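Local structure of periplasmic solute binding protein (Pectobacterium atrosepticum, 4RY1) at residues A[236-241]-A[258-263]. The protein probably binds a sugar in the periplasm and delivers it to an ABC-type importer. Numbering follows the deposited sequence.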
ATOM      1  N   ARG A 236      10.359 -19.434  -2.677  1.00 20.01           N
ATOM      2  CA  ARG A 236      11.120 -20.120  -1.646  1.00 22.36           C
ATOM      3  C   ARG A 236      12.071 -19.179  -0.913  1.00 20.60           C
ATOM      4  O   ARG A 236      12.199 -19.289   0.300  1.00 21.52           O
ATOM      5  CB  ARG A 236      11.903 -21.305  -2.231  1.00 25.94           C
ATOM      6  N   PRO A 237      12.755 -18.261  -1.641  1.00 19.19           N
ATOM      7  CA  PRO A 237      13.642 -17.390  -0.874  1.00 18.84           C
ATOM      8  C   PRO A 237      12.971 -16.504   0.177  1.00 15.98           C
ATOM      9  O   PRO A 237      13.624 -16.156   1.170  1.00 17.08           O
ATOM     10  CB  PRO A 237      14.296 -16.526  -1.950  1.00 17.43           C
ATOM     11  CG  PRO A 237      14.343 -17.427  -3.140  1.00 19.63           C
ATOM     12  CD  PRO A 237      12.994 -18.113  -3.091  1.00 18.60           C
ATOM     13  N   TRP A 238      11.706 -16.148  -0.002  1.00 16.91           N
ATOM     14  CA  TRP A 238      10.978 -15.430   1.065  1.00 17.27           C
ATOM     15  C   TRP A 238      10.597 -16.379   2.192  1.00 18.14           C
ATOM     16  O   TRP A 238      10.853 -16.126   3.376  1.00 19.51           O
ATOM     17  CB  TRP A 238       9.739 -14.721   0.507  1.00 17.40           C
ATOM     18  CG  TRP A 238       8.878 -14.075   1.563  1.00 16.33           C
ATOM     19  CD1 TRP A 238       7.574 -14.375   1.856  1.00 17.77           C
ATOM     20  CD2 TRP A 238       9.255 -13.015   2.454  1.00 19.22           C
ATOM     21  NE1 TRP A 238       7.123 -13.574   2.882  1.00 19.01           N
ATOM     22  CE2 TRP A 238       8.131 -12.728   3.263  1.00 18.48           C
ATOM     23  CE3 TRP A 238      10.429 -12.283   2.648  1.00 16.38           C
ATOM     24  CZ2 TRP A 238       8.158 -11.750   4.257  1.00 18.47           C
ATOM     25  CZ3 TRP A 238      10.464 -11.323   3.635  1.00 18.26           C
ATOM     26  CH2 TRP A 238       9.338 -11.059   4.429  1.00 16.74           C
ATOM     27  N   ILE A 239       9.992 -17.492   1.808  1.00 18.79           N
ATOM     28  CA  ILE A 239       9.486 -18.451   2.772  1.00 23.72           C
ATOM     29  C   ILE A 239      10.656 -18.970   3.609  1.00 22.34           C
ATOM     30  O   ILE A 239      10.541 -19.133   4.820  1.00 25.20           O
ATOM     31  CB  ILE A 239       8.710 -19.592   2.070  1.00 25.01           C
ATOM     32  CG1 ILE A 239       7.408 -19.044   1.457  1.00 24.57           C
ATOM     33  CG2 ILE A 239       8.401 -20.724   3.044  1.00 24.06           C
ATOM     34  CD1 ILE A 239       6.639 -20.032   0.606  1.00 30.96           C
ATOM     35  N   ASN A 240      11.801 -19.221   2.989  1.00 23.47           N
ATOM     36  CA  ASN A 240      12.890 -19.797   3.776  1.00 28.92           C
ATOM     37  C   ASN A 240      13.929 -18.810   4.349  1.00 24.49           C
ATOM     38  O   ASN A 240      14.977 -19.221   4.854  1.00 24.36           O
ATOM     39  CB  ASN A 240      13.549 -20.944   3.023  1.00 42.11           C
ATOM     40  CG  ASN A 240      14.565 -20.482   2.010  1.00 65.78           C
ATOM     41  OD1 ASN A 240      14.789 -19.286   1.809  1.00 43.22           O
ATOM     42  ND2 ASN A 240      15.194 -21.443   1.360  1.00 65.81           N
ATOM     43  N   GLY A 241      13.637 -17.518   4.287  1.00 20.55           N
ATOM     44  CA  GLY A 241      14.463 -16.518   4.959  1.00 20.16           C
ATOM     45  C   GLY A 241      15.689 -16.017   4.239  1.00 20.99           C
ATOM     46  O   GLY A 241      16.488 -15.281   4.825  1.00 21.41           O
ATOM     47  N   SER A 258       1.482 -14.986   5.299  1.00 20.39           N
ATOM     48  CA  SER A 258       0.498 -16.077   5.120  1.00 23.14           C
ATOM     49  C   SER A 258       1.143 -17.437   4.834  1.00 30.86           C
ATOM     50  O   SER A 258       0.667 -18.465   5.303  1.00 30.76           O
ATOM     51  CB  SER A 258      -0.542 -15.713   4.038  1.00 24.88           C
ATOM     52  OG  SER A 258       0.004 -15.678   2.716  1.00 28.30           O
ATOM     53  N   ASN A 259       2.248 -17.436   4.093  1.00 21.88           N
ATOM     54  CA  ASN A 259       2.934 -18.695   3.730  1.00 21.81           C
ATOM     55  C   ASN A 259       4.265 -18.945   4.477  1.00 24.41           C
ATOM     56  O   ASN A 259       5.018 -19.866   4.129  1.00 27.83           O
ATOM     57  CB  ASN A 259       3.144 -18.756   2.209  1.00 24.72           C
ATOM     58  CG  ASN A 259       1.847 -18.553   1.429  1.00 31.62           C
ATOM     59  OD1 ASN A 259       0.827 -19.185   1.711  1.00 26.27           O
ATOM     60  ND2 ASN A 259       1.886 -17.687   0.436  1.00 23.43           N
ATOM     61  N   MET A 260       4.562 -18.143   5.502  1.00 24.66           N
ATOM     62  CA  MET A 260       5.799 -18.329   6.288  1.00 22.83           C
ATOM     63  C   MET A 260       5.709 -19.605   7.158  1.00 27.93           C
ATOM     64  O   MET A 260       4.618 -19.915   7.660  1.00 27.05           O
ATOM     65  CB  MET A 260       6.079 -17.116   7.195  1.00 23.92           C
ATOM     66  CG  MET A 260       6.488 -15.808   6.510  1.00 23.12           C
ATOM     67  SD  MET A 260       7.795 -15.871   5.254  1.00 17.87           S
ATOM     68  CE  MET A 260       9.295 -16.035   6.089  1.00 17.08           C
ATOM     69  N   PRO A 261       6.842 -20.329   7.364  1.00 22.35           N
ATOM     70  CA  PRO A 261       6.791 -21.480   8.284  1.00 26.20           C
ATOM     71  C   PRO A 261       6.415 -21.038   9.693  1.00 31.18           C
ATOM     72  O   PRO A 261       6.685 -19.899  10.070  1.00 26.72           O
ATOM     73  CB  PRO A 261       8.236 -22.008   8.286  1.00 29.58           C
ATOM     74  CG  PRO A 261       8.861 -21.446   7.067  1.00 29.13           C
ATOM     75  CD  PRO A 261       8.210 -20.107   6.862  1.00 22.87           C
ATOM     76  N   LYS A 262       5.829 -21.954  10.457  1.00 37.42           N
ATOM     77  CA  LYS A 262       5.332 -21.690  11.827  1.00 40.51           C
ATOM     78  C   LYS A 262       6.380 -21.078  12.787  1.00 31.88           C
ATOM     79  O   LYS A 262       6.051 -20.234  13.630  1.00 39.31           O
ATOM     80  CB  LYS A 262       4.750 -22.991  12.435  1.00 55.28           C
ATOM     81  CG  LYS A 262       5.678 -23.726  13.401  1.00112.16           C
ATOM     82  CD  LYS A 262       5.511 -25.237  13.381  1.00118.35           C
ATOM     83  CE  LYS A 262       6.805 -25.921  13.808  1.00113.88           C
ATOM     84  NZ  LYS A 262       6.989 -27.254  13.174  1.00 84.41           N
ATOM     85  N   ASP A 263       7.633 -21.507  12.635  1.00 28.74           N
ATOM     86  CA  ASP A 263       8.742 -21.103  13.508  1.00 37.17           C
ATOM     87  C   ASP A 263       9.485 -19.853  13.003  1.00 33.20           C
ATOM     88  O   ASP A 263      10.469 -19.423  13.619  1.00 28.57           O
ATOM     89  CB  ASP A 263       9.733 -22.267  13.687  1.00 48.72           C
ATOM     90  CG  ASP A 263      10.593 -22.514  12.452  1.00 87.73           C
ATOM     91  OD1 ASP A 263      10.053 -22.516  11.322  1.00 87.88           O
ATOM     92  OD2 ASP A 263      11.814 -22.721  12.613  1.00104.40           O
TER
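Ile239 and Met260 bring the two backbones together, their CA atoms 5.1 Å apart, where the end of the short helix 236-239 meets the loop running from helix 253-257 to strand 266-268. This is packing at the surface of the periplasmic binding protein fold, its centre about 21 Å from the centre of the chain. The centrepiece is a Met-aromatic contact between Trp238 and Met260; no hydrogen bond joins the segments, which together bury 260 Å². Asn240 is the first residue to leave helical angles, although its N still bonds to O of Arg236, and Gly241 N reaches back to Trp238 O at 3.2 Å.

The sulfur contact is over the face: Met260 SD lies 3.7 Å from the centroid of the five-membered ring of Trp238, 25° off the normal, displaced toward the rim so that NE1 is its nearest ring atom. The Met260 chain, bent at chi2 (-48°) and chi3 (-76°), brings SD over the indole and CE back to Trp238 O; the two side chains cross at about a right angle. NE1 remains engaged by Tyr256 O, a bond that holds the indole to the end of helix 253-257, while Leu266 of strand 266-268 touches both Trp238 and Met260.

Beside this pair, Ile239 packs along the loop with all its branches. CG1 and CG2 approach Asn259 O, CD1 reaches Asn259 CB at 4.1 Å, and CG2 also meets Pro261 CD at 3.9 Å. Asn259 ND2 is bonded to Tyr233 O, which ties this loop to the chain just before helix 236-239. Carbonyls at the helix end face carbon: Ile239 O lies 3.2 Å from Pro261 CD, and Trp238 O sits 3.1 Å from the methyl carbon CE of Met260.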